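Local atomic coordinates of putative uncharacterized protein lp_3323 (PDB entry 3DC7), a protein that is of unknown function but belongs to the GDSL-like lipase/acylhydrolase family of the SGNH hydrolase clan, and so probably hydrolyses ester bonds. Residues Asn93-Asp98 / Tyr157-Tyr162; Gly62-Ser67 / Arg97-Gly102; Leu27-Thr32 / Asp70-Arg75. All blocks are in the same frame, centred on the assembly; numbering follows the deposited sequence.

Contact 1: residues Asn93-Asp98 / Tyr157-Tyr162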
ATOM      1  N   ASN A  93      22.550  -0.533  -4.938  1.00 24.70           N
ATOM      2  CA  ASN A  93      23.987  -0.743  -4.724  1.00 24.84           C
ATOM      3  C   ASN A  93      24.273  -1.367  -3.368  1.00 24.79           C
ATOM      4  O   ASN A  93      25.175  -2.189  -3.239  1.00 24.65           O
ATOM      5  CB  ASN A  93      24.786   0.553  -4.887  1.00 24.43           C
ATOM      6  CG  ASN A  93      24.813   1.042  -6.323  1.00 24.84           C
ATOM      7  OD1 ASN A  93      24.625   2.236  -6.588  1.00 23.42           O
ATOM      8  ND2 ASN A  93      25.041   0.120  -7.260  1.00 20.63           N
ATOM      9  N   ASP A  94      23.500  -0.990  -2.356  1.00 24.83           N
ATOM     10  CA  ASP A  94      23.632  -1.663  -1.073  1.00 25.20           C
ATOM     11  C   ASP A  94      23.394  -3.163  -1.260  1.00 24.53           C
ATOM     12  O   ASP A  94      24.149  -3.983  -0.740  1.00 24.07           O
ATOM     13  CB  ASP A  94      22.702  -1.059  -0.042  1.00 25.60           C
ATOM     14  CG  ASP A  94      22.952   0.434   0.161  1.00 28.68           C
ATOM     15  OD1 ASP A  94      23.450   0.827   1.250  1.00 31.76           O
ATOM     16  OD2 ASP A  94      22.648   1.221  -0.775  1.00 30.95           O
ATOM     17  N   TYR A  95      22.373  -3.517  -2.038  1.00 24.24           N
ATOM     18  CA  TYR A  95      22.153  -4.929  -2.379  1.00 24.26           C
ATOM     19  C   TYR A  95      23.309  -5.498  -3.224  1.00 24.30           C
ATOM     20  O   TYR A  95      23.983  -6.426  -2.801  1.00 24.11           O
ATOM     21  CB  TYR A  95      20.800  -5.164  -3.077  1.00 23.84           C
ATOM     22  CG  TYR A  95      20.688  -6.537  -3.721  1.00 22.56           C
ATOM     23  CD1 TYR A  95      20.581  -7.693  -2.935  1.00 21.36           C
ATOM     24  CD2 TYR A  95      20.732  -6.685  -5.109  1.00 21.78           C
ATOM     25  CE1 TYR A  95      20.511  -8.951  -3.515  1.00 21.71           C
ATOM     26  CE2 TYR A  95      20.659  -7.940  -5.697  1.00 21.63           C
ATOM     27  CZ  TYR A  95      20.548  -9.064  -4.897  1.00 22.59           C
ATOM     28  OH  TYR A  95      20.452 -10.306  -5.471  1.00 23.23           O
ATOM     29  N   GLY A  96      23.544  -4.908  -4.392  1.00 24.48           N
ATOM     30  CA  GLY A  96      24.473  -5.460  -5.369  1.00 25.31           C
ATOM     31  C   GLY A  96      25.950  -5.335  -5.040  1.00 25.94           C
ATOM     32  O   GLY A  96      26.766  -6.081  -5.562  1.00 25.71           O
ATOM     33  N   ARG A  97      26.306  -4.389  -4.177  1.00 26.44           N
ATOM     34  CA  ARG A  97      27.706  -4.231  -3.797  1.00 26.91           C
ATOM     35  C   ARG A  97      27.953  -4.699  -2.353  1.00 27.44           C
ATOM     36  O   ARG A  97      28.936  -4.316  -1.719  1.00 27.73           O
ATOM     37  CB  ARG A  97      28.169  -2.793  -4.037  1.00 26.28           C
ATOM     38  CG  ARG A  97      27.745  -2.249  -5.407  1.00 25.92           C
ATOM     39  CD  ARG A  97      28.294  -0.863  -5.679  1.00 26.03           C
ATOM     40  NE  ARG A  97      29.657  -0.924  -6.193  1.00 25.60           N
ATOM     41  CZ  ARG A  97      30.427   0.135  -6.425  1.00 27.25           C
ATOM     42  NH1 ARG A  97      29.983   1.355  -6.162  1.00 26.30           N
ATOM     43  NH2 ARG A  97      31.665  -0.030  -6.891  1.00 27.19           N
ATOM     44  N   ASP A  98      27.046  -5.530  -1.848  1.00 27.60           N
ATOM     45  CA  ASP A  98      27.239  -6.228  -0.586  1.00 28.01           C
ATOM     46  C   ASP A  98      27.420  -5.302   0.628  1.00 27.96           C
ATOM     47  O   ASP A  98      28.398  -5.425   1.381  1.00 28.39           O
ATOM     48  CB  ASP A  98      28.394  -7.260  -0.712  1.00 28.42           C
ATOM     49  CG  ASP A  98      28.106  -8.351  -1.762  1.00 29.85           C
ATOM     50  OD1 ASP A  98      26.945  -8.807  -1.832  1.00 30.58           O
ATOM     51  OD2 ASP A  98      29.032  -8.773  -2.502  1.00 30.99           O
ATOM     52  N   TYR A 157      21.904 -12.416   0.921  1.00 28.22           N
ATOM     53  CA  TYR A 157      20.583 -11.800   1.040  1.00 27.86           C
ATOM     54  C   TYR A 157      19.969 -11.616  -0.334  1.00 27.58           C
ATOM     55  O   TYR A 157      20.669 -11.608  -1.341  1.00 27.89           O
ATOM     56  CB  TYR A 157      20.636 -10.442   1.738  1.00 28.45           C
ATOM     57  CG  TYR A 157      21.176 -10.468   3.139  1.00 29.17           C
ATOM     58  CD1 TYR A 157      20.407 -10.945   4.198  1.00 30.13           C
ATOM     59  CD2 TYR A 157      22.469 -10.015   3.407  1.00 31.31           C
ATOM     60  CE1 TYR A 157      20.911 -10.969   5.490  1.00 31.34           C
ATOM     61  CE2 TYR A 157      22.987 -10.036   4.692  1.00 32.69           C
ATOM     62  CZ  TYR A 157      22.204 -10.510   5.724  1.00 33.05           C
ATOM     63  OH  TYR A 157      22.727 -10.518   6.989  1.00 34.32           O
ATOM     64  N   ARG A 158      18.649 -11.460  -0.354  1.00 27.09           N
ATOM     65  CA  ARG A 158      17.894 -11.195  -1.570  0.50 26.52           C
ATOM     66  C   ARG A 158      17.623  -9.695  -1.660  1.00 26.08           C
ATOM     67  O   ARG A 158      17.625  -9.008  -0.649  1.00 25.24           O
ATOM     68  CB  ARG A 158      16.575 -11.980  -1.543  0.50 26.94           C
ATOM     69  CG  ARG A 158      16.732 -13.454  -1.122  0.50 27.24           C
ATOM     70  CD  ARG A 158      15.420 -14.080  -0.624  0.50 27.38           C
ATOM     71  NE  ARG A 158      14.869 -13.342   0.510  0.50 27.75           N
ATOM     72  CZ  ARG A 158      14.106 -13.862   1.467  0.50 27.87           C
ATOM     73  NH1 ARG A 158      13.791 -15.151   1.463  0.50 26.63           N
ATOM     74  NH2 ARG A 158      13.665 -13.084   2.447  0.50 28.14           N
ATOM     75  N   GLN A 159      17.391  -9.194  -2.873  1.00 25.47           N
ATOM     76  CA  GLN A 159      17.064  -7.774  -3.065  1.00 24.84           C
ATOM     77  C   GLN A 159      15.867  -7.364  -2.195  1.00 24.69           C
ATOM     78  O   GLN A 159      15.883  -6.295  -1.583  1.00 23.96           O
ATOM     79  CB  GLN A 159      16.817  -7.458  -4.553  1.00 24.10           C
ATOM     80  CG  GLN A 159      16.709  -5.961  -4.868  1.00 23.18           C
ATOM     81  CD  GLN A 159      16.485  -5.673  -6.355  1.00 23.26           C
ATOM     82  OE1 GLN A 159      16.617  -6.563  -7.211  1.00 21.67           O
ATOM     83  NE2 GLN A 159      16.129  -4.425  -6.669  1.00 22.61           N
ATOM     84  N   SER A 160      14.858  -8.239  -2.124  1.00 24.98           N
ATOM     85  CA  SER A 160      13.646  -8.004  -1.329  1.00 25.73           C
ATOM     86  C   SER A 160      13.881  -7.890   0.182  1.00 25.60           C
ATOM     87  O   SER A 160      13.007  -7.410   0.904  1.00 26.01           O
ATOM     88  CB  SER A 160      12.598  -9.079  -1.610  1.00 26.00           C
ATOM     89  OG  SER A 160      13.044 -10.347  -1.148  1.00 28.85           O
ATOM     90  N   ASP A 161      15.044  -8.328   0.668  1.00 25.72           N
ATOM     91  CA  ASP A 161      15.406  -8.090   2.086  1.00 25.22           C
ATOM     92  C   ASP A 161      15.769  -6.627   2.331  1.00 24.39           C
ATOM     93  O   ASP A 161      15.437  -6.065   3.375  1.00 24.04           O
ATOM     94  CB  ASP A 161      16.545  -8.996   2.520  1.00 25.64           C
ATOM     95  CG  ASP A 161      16.138 -10.446   2.576  1.00 27.72           C
ATOM     96  OD1 ASP A 161      15.021 -10.720   3.064  1.00 30.52           O
ATOM     97  OD2 ASP A 161      16.919 -11.317   2.130  1.00 29.47           O
ATOM     98  N   TYR A 162      16.436  -6.015   1.348  1.00 23.50           N
ATOM     99  CA  TYR A 162      16.768  -4.585   1.394  1.00 22.28           C
ATOM    100  C   TYR A 162      15.535  -3.728   1.154  1.00 22.12           C
ATOM    101  O   TYR A 162      15.287  -2.750   1.846  1.00 22.29           O
ATOM    102  CB  TYR A 162      17.849  -4.264   0.367  1.00 21.62           C
ATOM    103  CG  TYR A 162      19.190  -4.884   0.693  1.00 21.15           C
ATOM    104  CD1 TYR A 162      19.422  -6.244   0.492  1.00 20.25           C
ATOM    105  CD2 TYR A 162      20.226  -4.112   1.200  1.00 19.80           C
ATOM    106  CE1 TYR A 162      20.647  -6.808   0.792  1.00 19.89           C
ATOM    107  CE2 TYR A 162      21.457  -4.676   1.502  1.00 20.02           C
ATOM    108  CZ  TYR A 162      21.655  -6.020   1.292  1.00 19.00           C
ATOM    109  OH  TYR A 162      22.863  -6.581   1.588  1.00 19.05           O
TER
HETATM  110  O   HOH W   1      17.104 -10.883  -5.304  1.00 21.68           O
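Tyr95 lays one face of its ring on the first turn of helix 159-173 and turns an edge toward Tyr162, so that a single aromatic side chain serves two neighbours. Gln159 covers the face: its CB stands 3.8 Å from the centroid of the Tyr95 ring, only 2° off the normal, a well-centred CH-pi contact. The extended Gln159 side chain runs across Tyr95 at about a right angle, and its amide plane lies within 20° of the ring plane. The amide itself is held by the backbone of Ile138 and Ile140. At the rim, Tyr95 CE1 lies 3.4 Å from Tyr157 O, close to the ring plane.

Tyr95 CG, anti to the backbone N, is carried toward helix 159-173. The ring beyond it forms an offset edge-to-face pair with Tyr162, centroids 5.8 Å apart and planes at 75°. Tyr162 in turn offers its own face to the helix backbone, Tyr95 CA sitting 3.8 Å from the centroid of the Tyr162 ring. Tyrosine suits both places because each hydroxyl can reach a polar partner beyond the apolar contact: Tyr95 OH bonds Ser149 O, and Tyr162 OH bonds Gln99 O. This is aromatic packing of the short helix 92-96, which begins within the Gly-Val-Asn-Asp of SGNH block III, against helix 159-173 in a three-layer alpha/beta/alpha hydrolase fold.

Contact 2: residues Gly62-Ser67 / Arg97-Gly102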
ATOM      1  N   GLY A  62      27.272   4.367  -8.452  1.00 25.12           N
ATOM      2  CA  GLY A  62      27.783   3.333  -7.568  1.00 24.20           C
ATOM      3  C   GLY A  62      27.506   3.522  -6.093  1.00 23.65           C
ATOM      4  O   GLY A  62      27.833   2.645  -5.296  1.00 23.71           O
ATOM      5  N   SER A  63      26.886   4.646  -5.736  1.00 22.64           N
ATOM      6  CA  SER A  63      26.691   5.034  -4.341  1.00 22.47           C
ATOM      7  C   SER A  63      25.698   4.140  -3.568  1.00 22.38           C
ATOM      8  O   SER A  63      24.647   3.772  -4.071  1.00 22.02           O
ATOM      9  CB  SER A  63      26.279   6.522  -4.268  1.00 22.18           C
ATOM     10  OG  SER A  63      25.797   6.879  -2.981  1.00 23.35           O
ATOM     11  N   THR A  64      26.048   3.807  -2.333  1.00 22.68           N
ATOM     12  CA  THR A  64      25.187   3.031  -1.452  1.00 22.80           C
ATOM     13  C   THR A  64      24.570   3.991  -0.444  1.00 22.94           C
ATOM     14  O   THR A  64      25.017   5.126  -0.320  1.00 23.29           O
ATOM     15  CB  THR A  64      26.019   1.996  -0.679  1.00 23.40           C
ATOM     16  OG1 THR A  64      27.116   2.668  -0.016  1.00 23.72           O
ATOM     17  CG2 THR A  64      26.545   0.902  -1.631  1.00 21.12           C
ATOM     18  N   ILE A  65      23.537   3.552   0.263  1.00 23.25           N
ATOM     19  CA  ILE A  65      23.008   4.329   1.393  1.00 22.83           C
ATOM     20  C   ILE A  65      23.983   4.208   2.571  1.00 22.81           C
ATOM     21  O   ILE A  65      24.280   5.191   3.250  1.00 22.26           O
ATOM     22  CB  ILE A  65      21.594   3.867   1.788  1.00 22.70           C
ATOM     23  CG1 ILE A  65      20.586   4.283   0.708  1.00 23.50           C
ATOM     24  CG2 ILE A  65      21.203   4.456   3.135  1.00 22.53           C
ATOM     25  CD1 ILE A  65      19.209   3.719   0.895  1.00 24.69           C
ATOM     26  N   GLY A  66      24.486   2.993   2.781  1.00 22.74           N
ATOM     27  CA  GLY A  66      25.459   2.726   3.836  1.00 23.56           C
ATOM     28  C   GLY A  66      26.893   3.107   3.500  1.00 24.01           C
ATOM     29  O   GLY A  66      27.179   3.689   2.433  1.00 23.52           O
ATOM     30  N   SER A  67      27.795   2.729   4.405  1.00 24.31           N
ATOM     31  CA  SER A  67      29.194   3.151   4.373  1.00 24.80           C
ATOM     32  C   SER A  67      30.084   2.740   3.189  1.00 25.18           C
ATOM     33  O   SER A  67      31.167   3.313   3.024  1.00 25.39           O
ATOM     34  CB  SER A  67      29.872   2.697   5.660  1.00 24.95           C
ATOM     35  OG  SER A  67      29.979   1.288   5.681  1.00 26.60           O
ATOM     36  N   ARG A  97      26.306  -4.389  -4.177  1.00 26.44           N
ATOM     37  CA  ARG A  97      27.706  -4.231  -3.797  1.00 26.91           C
ATOM     38  C   ARG A  97      27.953  -4.699  -2.353  1.00 27.44           C
ATOM     39  O   ARG A  97      28.936  -4.316  -1.719  1.00 27.73           O
ATOM     40  CB  ARG A  97      28.169  -2.793  -4.037  1.00 26.28           C
ATOM     41  CG  ARG A  97      27.745  -2.249  -5.407  1.00 25.92           C
ATOM     42  CD  ARG A  97      28.294  -0.863  -5.679  1.00 26.03           C
ATOM     43  NE  ARG A  97      29.657  -0.924  -6.193  1.00 25.60           N
ATOM     44  CZ  ARG A  97      30.427   0.135  -6.425  1.00 27.25           C
ATOM     45  NH1 ARG A  97      29.983   1.355  -6.162  1.00 26.30           N
ATOM     46  NH2 ARG A  97      31.665  -0.030  -6.891  1.00 27.19           N
ATOM     47  N   ASP A  98      27.046  -5.530  -1.848  1.00 27.60           N
ATOM     48  CA  ASP A  98      27.239  -6.228  -0.586  1.00 28.01           C
ATOM     49  C   ASP A  98      27.420  -5.302   0.628  1.00 27.96           C
ATOM     50  O   ASP A  98      28.398  -5.425   1.381  1.00 28.39           O
ATOM     51  CB  ASP A  98      28.394  -7.260  -0.712  1.00 28.42           C
ATOM     52  CG  ASP A  98      28.106  -8.351  -1.762  1.00 29.85           C
ATOM     53  OD1 ASP A  98      26.945  -8.807  -1.832  1.00 30.58           O
ATOM     54  OD2 ASP A  98      29.032  -8.773  -2.502  1.00 30.99           O
ATOM     55  N   GLN A  99      26.477  -4.384   0.830  1.00 27.53           N
ATOM     56  CA  GLN A  99      26.374  -3.681   2.117  1.00 27.27           C
ATOM     57  C   GLN A  99      25.753  -4.643   3.135  1.00 26.99           C
ATOM     58  O   GLN A  99      24.683  -5.194   2.879  1.00 26.20           O
ATOM     59  CB  GLN A  99      25.527  -2.410   1.982  1.00 27.18           C
ATOM     60  CG  GLN A  99      25.403  -1.540   3.252  1.00 27.84           C
ATOM     61  CD  GLN A  99      26.675  -0.772   3.569  1.00 29.85           C
ATOM     62  OE1 GLN A  99      27.285  -0.945   4.639  1.00 31.31           O
ATOM     63  NE2 GLN A  99      27.097   0.073   2.631  1.00 27.63           N
ATOM     64  N   PRO A 100      26.425  -4.875   4.290  1.00 27.31           N
ATOM     65  CA  PRO A 100      25.748  -5.731   5.270  1.00 27.38           C
ATOM     66  C   PRO A 100      24.359  -5.172   5.531  1.00 27.27           C
ATOM     67  O   PRO A 100      24.190  -3.947   5.595  1.00 27.10           O
ATOM     68  CB  PRO A 100      26.631  -5.618   6.519  1.00 27.13           C
ATOM     69  CG  PRO A 100      28.008  -5.332   5.958  1.00 28.00           C
ATOM     70  CD  PRO A 100      27.743  -4.416   4.777  1.00 27.47           C
ATOM     71  N   LEU A 101      23.375  -6.056   5.625  1.00 27.34           N
ATOM     72  CA  LEU A 101      21.992  -5.638   5.821  1.00 28.05           C
ATOM     73  C   LEU A 101      21.760  -5.132   7.239  1.00 28.92           C
ATOM     74  O   LEU A 101      21.108  -4.105   7.449  1.00 29.16           O
ATOM     75  CB  LEU A 101      21.031  -6.782   5.504  1.00 27.85           C
ATOM     76  CG  LEU A 101      19.537  -6.479   5.623  1.00 27.17           C
ATOM     77  CD1 LEU A 101      19.110  -5.410   4.644  1.00 24.57           C
ATOM     78  CD2 LEU A 101      18.728  -7.744   5.442  1.00 28.13           C
ATOM     79  N   GLY A 102      22.310  -5.848   8.213  1.00 29.86           N
ATOM     80  CA  GLY A 102      22.075  -5.522   9.595  1.00 30.67           C
ATOM     81  C   GLY A 102      20.678  -5.936   9.994  1.00 31.74           C
ATOM     82  O   GLY A 102      20.056  -6.779   9.352  1.00 31.60           O
TER
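Arg97 NH1 donates to Gly62 O at 2.7 Å, a hydrogen bond between two loops. Both loops are tied to sequence blocks characteristic of SGNH hydrolases: the first, after strand 56-59, holds block II, with Gly62 in it, and the second follows the helix that bears the end of block III. In relatives, the glycine of block II and the asparagine of block III help to form the oxyanion hole; the bond joins the block II loop to the chain just after block III, beside what would be that site. The oxygen lies at the edge of the guanidinium, in its plane, while NH1 is tilted 28° from the carbonyl plane. A bend at chi3 (83°) turns Arg97 NE out of the line of the chain. Glycine suits position 62 twice over: its phi is positive, and having no side chain it lets Arg97 NH1 come within 3.3 Å of Gly62 CA. Arg97 also makes a cation-pi contact with Tyr69.

Farther along, Gln99 points its CB toward the 62-67 loop and bends at chi2 (74°), which brings CD to 3.7 Å from Gly66 CA. Glycine is apt here too, since the amide rests directly against the backbone. Asp94 of helix 92-96 accepts from the backbone N-H groups of Ile65 and Gly66. Thr64 crosses Gln99 at about a right angle and braces its own loop: OG1 takes a bond from Tyr69 N and donates to Gly66 O at 2.7 Å, approaching that oxygen from above the carbonyl plane.

Contact 3: residues Leu27-Thr32 / Asp70-Arg75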
ATOM      1  N   LEU A  27      18.471  12.796  -4.545  1.00 23.34           N
ATOM      2  CA  LEU A  27      19.601  12.082  -3.950  1.00 23.83           C
ATOM      3  C   LEU A  27      19.574  10.625  -4.374  1.00 24.35           C
ATOM      4  O   LEU A  27      18.589   9.932  -4.135  1.00 25.05           O
ATOM      5  CB  LEU A  27      19.555  12.209  -2.422  1.00 23.42           C
ATOM      6  CG  LEU A  27      20.632  11.524  -1.573  1.00 23.67           C
ATOM      7  CD1 LEU A  27      22.015  12.118  -1.816  1.00 22.91           C
ATOM      8  CD2 LEU A  27      20.260  11.575  -0.077  1.00 21.20           C
ATOM      9  N   GLY A  28      20.644  10.153  -5.008  1.00 25.03           N
ATOM     10  CA  GLY A  28      20.682   8.770  -5.477  1.00 25.77           C
ATOM     11  C   GLY A  28      21.992   8.256  -6.037  1.00 26.64           C
ATOM     12  O   GLY A  28      23.055   8.770  -5.741  1.00 25.97           O
ATOM     13  N   ASP A  29      21.890   7.213  -6.854  1.00 28.49           N
ATOM     14  CA  ASP A  29      23.040   6.557  -7.454  1.00 29.77           C
ATOM     15  C   ASP A  29      23.115   6.888  -8.950  1.00 30.48           C
ATOM     16  O   ASP A  29      22.790   8.009  -9.341  1.00 30.51           O
ATOM     17  CB  ASP A  29      23.028   5.046  -7.163  1.00 30.18           C
ATOM     18  CG  ASP A  29      21.641   4.403  -7.359  1.00 33.72           C
ATOM     19  OD1 ASP A  29      21.017   4.597  -8.435  1.00 36.14           O
ATOM     20  OD2 ASP A  29      21.176   3.685  -6.432  1.00 36.24           O
ATOM     21  N   SER A  30      23.550   5.940  -9.778  1.00 31.43           N
ATOM     22  CA  SER A  30      23.733   6.193 -11.209  1.00 33.16           C
ATOM     23  C   SER A  30      22.436   6.423 -11.998  1.00 33.73           C
ATOM     24  O   SER A  30      22.447   7.073 -13.058  1.00 34.31           O
ATOM     25  CB  SER A  30      24.483   5.039 -11.850  1.00 33.25           C
ATOM     26  OG  SER A  30      24.663   5.315 -13.227  1.00 36.86           O
ATOM     27  N   ILE A  31      21.337   5.863 -11.499  1.00 33.87           N
ATOM     28  CA  ILE A  31      20.020   6.027 -12.103  1.00 34.01           C
ATOM     29  C   ILE A  31      19.557   7.491 -11.981  1.00 34.34           C
ATOM     30  O   ILE A  31      18.822   7.983 -12.822  1.00 34.09           O
ATOM     31  CB  ILE A  31      19.017   5.028 -11.468  1.00 34.15           C
ATOM     32  CG1 ILE A  31      19.587   3.596 -11.571  1.00 34.63           C
ATOM     33  CG2 ILE A  31      17.633   5.130 -12.120  1.00 33.63           C
ATOM     34  CD1 ILE A  31      18.823   2.520 -10.783  1.00 34.39           C
ATOM     35  N   THR A  32      20.026   8.174 -10.938  1.00 35.10           N
ATOM     36  CA  THR A  32      19.813   9.604 -10.729  1.00 35.64           C
ATOM     37  C   THR A  32      20.972  10.466 -11.286  1.00 36.40           C
ATOM     38  O   THR A  32      20.744  11.557 -11.783  1.00 36.33           O
ATOM     39  CB  THR A  32      19.604   9.892  -9.220  1.00 35.36           C
ATOM     40  OG1 THR A  32      18.486   9.139  -8.743  1.00 35.14           O
ATOM     41  CG2 THR A  32      19.332  11.365  -8.955  1.00 35.65           C
ATOM     42  N   ASP A  70      30.446   6.134  -1.098  1.00 26.16           N
ATOM     43  CA  ASP A  70      29.842   7.475  -1.113  1.00 26.85           C
ATOM     44  C   ASP A  70      28.512   7.544  -0.377  1.00 26.97           C
ATOM     45  O   ASP A  70      27.502   7.961  -0.964  1.00 27.42           O
ATOM     46  CB  ASP A  70      29.623   7.950  -2.560  1.00 27.69           C
ATOM     47  CG  ASP A  70      30.918   8.277  -3.268  1.00 30.26           C
ATOM     48  OD1 ASP A  70      31.253   7.587  -4.267  1.00 32.32           O
ATOM     49  OD2 ASP A  70      31.603   9.225  -2.822  1.00 32.52           O
ATOM     50  N   ALA A  71      28.512   7.133   0.893  1.00 26.44           N
ATOM     51  CA  ALA A  71      27.294   6.979   1.696  1.00 26.35           C
ATOM     52  C   ALA A  71      26.265   8.094   1.539  1.00 26.60           C
ATOM     53  O   ALA A  71      26.519   9.228   1.926  1.00 26.20           O
ATOM     54  CB  ALA A  71      27.663   6.839   3.168  1.00 25.85           C
HETATM   55  N   MSE A  72      25.101   7.771   1.012  1.00 26.98           N
HETATM   56  CA  MSE A  72      23.975   8.720   1.028  1.00 27.48           C
HETATM   57  C   MSE A  72      23.584   9.168   2.443  1.00 27.22           C
HETATM   58  O   MSE A  72      23.042  10.266   2.637  1.00 27.03           O
HETATM   59  CB  MSE A  72      22.762   8.138   0.319  1.00 27.51           C
HETATM   60  CG  MSE A  72      22.913   8.033  -1.187  1.00 30.91           C
HETATM   61 SE   MSE A  72      21.283   7.295  -2.024  1.00 39.12          SE
HETATM   62  CE  MSE A  72      22.163   6.025  -3.231  1.00 34.85           C
ATOM     63  N   ALA A  73      23.869   8.330   3.421  1.00 27.35           N
ATOM     64  CA  ALA A  73      23.595   8.659   4.821  1.00 27.92           C
ATOM     65  C   ALA A  73      24.493   9.777   5.357  1.00 28.25           C
ATOM     66  O   ALA A  73      24.257  10.289   6.451  1.00 28.78           O
ATOM     67  CB  ALA A  73      23.676   7.419   5.694  1.00 28.14           C
ATOM     68  N   VAL A  74      25.511  10.161   4.585  1.00 28.54           N
ATOM     69  CA  VAL A  74      26.254  11.396   4.849  1.00 28.48           C
ATOM     70  C   VAL A  74      26.037  12.447   3.751  1.00 28.30           C
ATOM     71  O   VAL A  74      25.889  13.628   4.040  1.00 28.46           O
ATOM     72  CB  VAL A  74      27.784  11.162   5.140  1.00 28.70           C
ATOM     73  CG1 VAL A  74      28.448  10.346   4.074  1.00 27.89           C
ATOM     74  CG2 VAL A  74      28.511  12.497   5.292  1.00 28.87           C
ATOM     75  N   ARG A  75      25.974  12.012   2.496  1.00 27.92           N
ATOM     76  CA  ARG A  75      25.862  12.953   1.379  1.00 27.43           C
ATOM     77  C   ARG A  75      24.587  13.803   1.380  1.00 27.06           C
ATOM     78  O   ARG A  75      24.543  14.856   0.737  1.00 27.07           O
ATOM     79  CB  ARG A  75      25.988  12.225   0.044  1.00 27.34           C
ATOM     80  CG  ARG A  75      27.371  11.720  -0.238  1.00 27.55           C
ATOM     81  CD  ARG A  75      27.546  11.386  -1.717  1.00 28.22           C
ATOM     82  NE  ARG A  75      26.599  10.384  -2.219  1.00 28.67           N
ATOM     83  CZ  ARG A  75      25.554  10.663  -2.985  1.00 29.08           C
ATOM     84  NH1 ARG A  75      25.309  11.916  -3.337  1.00 31.05           N
ATOM     85  NH2 ARG A  75      24.758   9.691  -3.412  1.00 30.39           N
TER
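Met72, a selenomethionine, sends CG out anti to its carbonyl carbon (chi1 -71°) and continues extended to SE (chi2 -179°), which carries the chain from helix 72-75 to the end of strand 24-28. There Met72 SE lies 3.8 Å from Gly28 CA, and the methyl Met72 CE, turned aside at chi3, rests 3.6 Å from Gly28 C. The long unbranched chain of methionine, here with selenium in place of sulfur, can lie flush on bare backbone, and glycine presents that backbone without a side chain. Leu27 slides past Met72 in the opposite direction, the two CG atoms 4.2 Å apart. The strand runs here into Gly28-Asp29-Ser30, the Gly-Asp-Ser of SGNH block I, whose serine is the nucleophile in relatives; Ser30 touches His203.

Arg75, three residues on at the end of the same short helix, meets the same strand end with its guanidinium. Arg75 NH2 makes a weak bond of 3.0 Å to Gly28 O and is also hydrogen-bonded to Ser63 OG, while Arg75 NH1 bonds Leu58 O and lies 3.6 Å from Leu27 CD1. Arg75 NE donates to Asp70 O at 2.9 Å, with that oxygen in the guanidinium plane.

Contacts 1 and 3 are buried, whereas contact 2 is partly open to solvent. Contact 1 is aromatic and relies on ring faces and edges between two helices; contact 3 joins apolar side chains to an arginine whose guanidinium reaches carbonyls of two strands and a loop; contact 2 is mainly polar, between loops without regular structure. Contacts 1 and 2 share Arg97 and Asp98 and lie about 8 Å apart, centre to centre, and side chains of contact 1 bond to the backbone of contact 2. Contacts 2 and 3 meet where Thr64 O accepts from Met72 N. Together they connect the segments around SGNH blocks I, II and III.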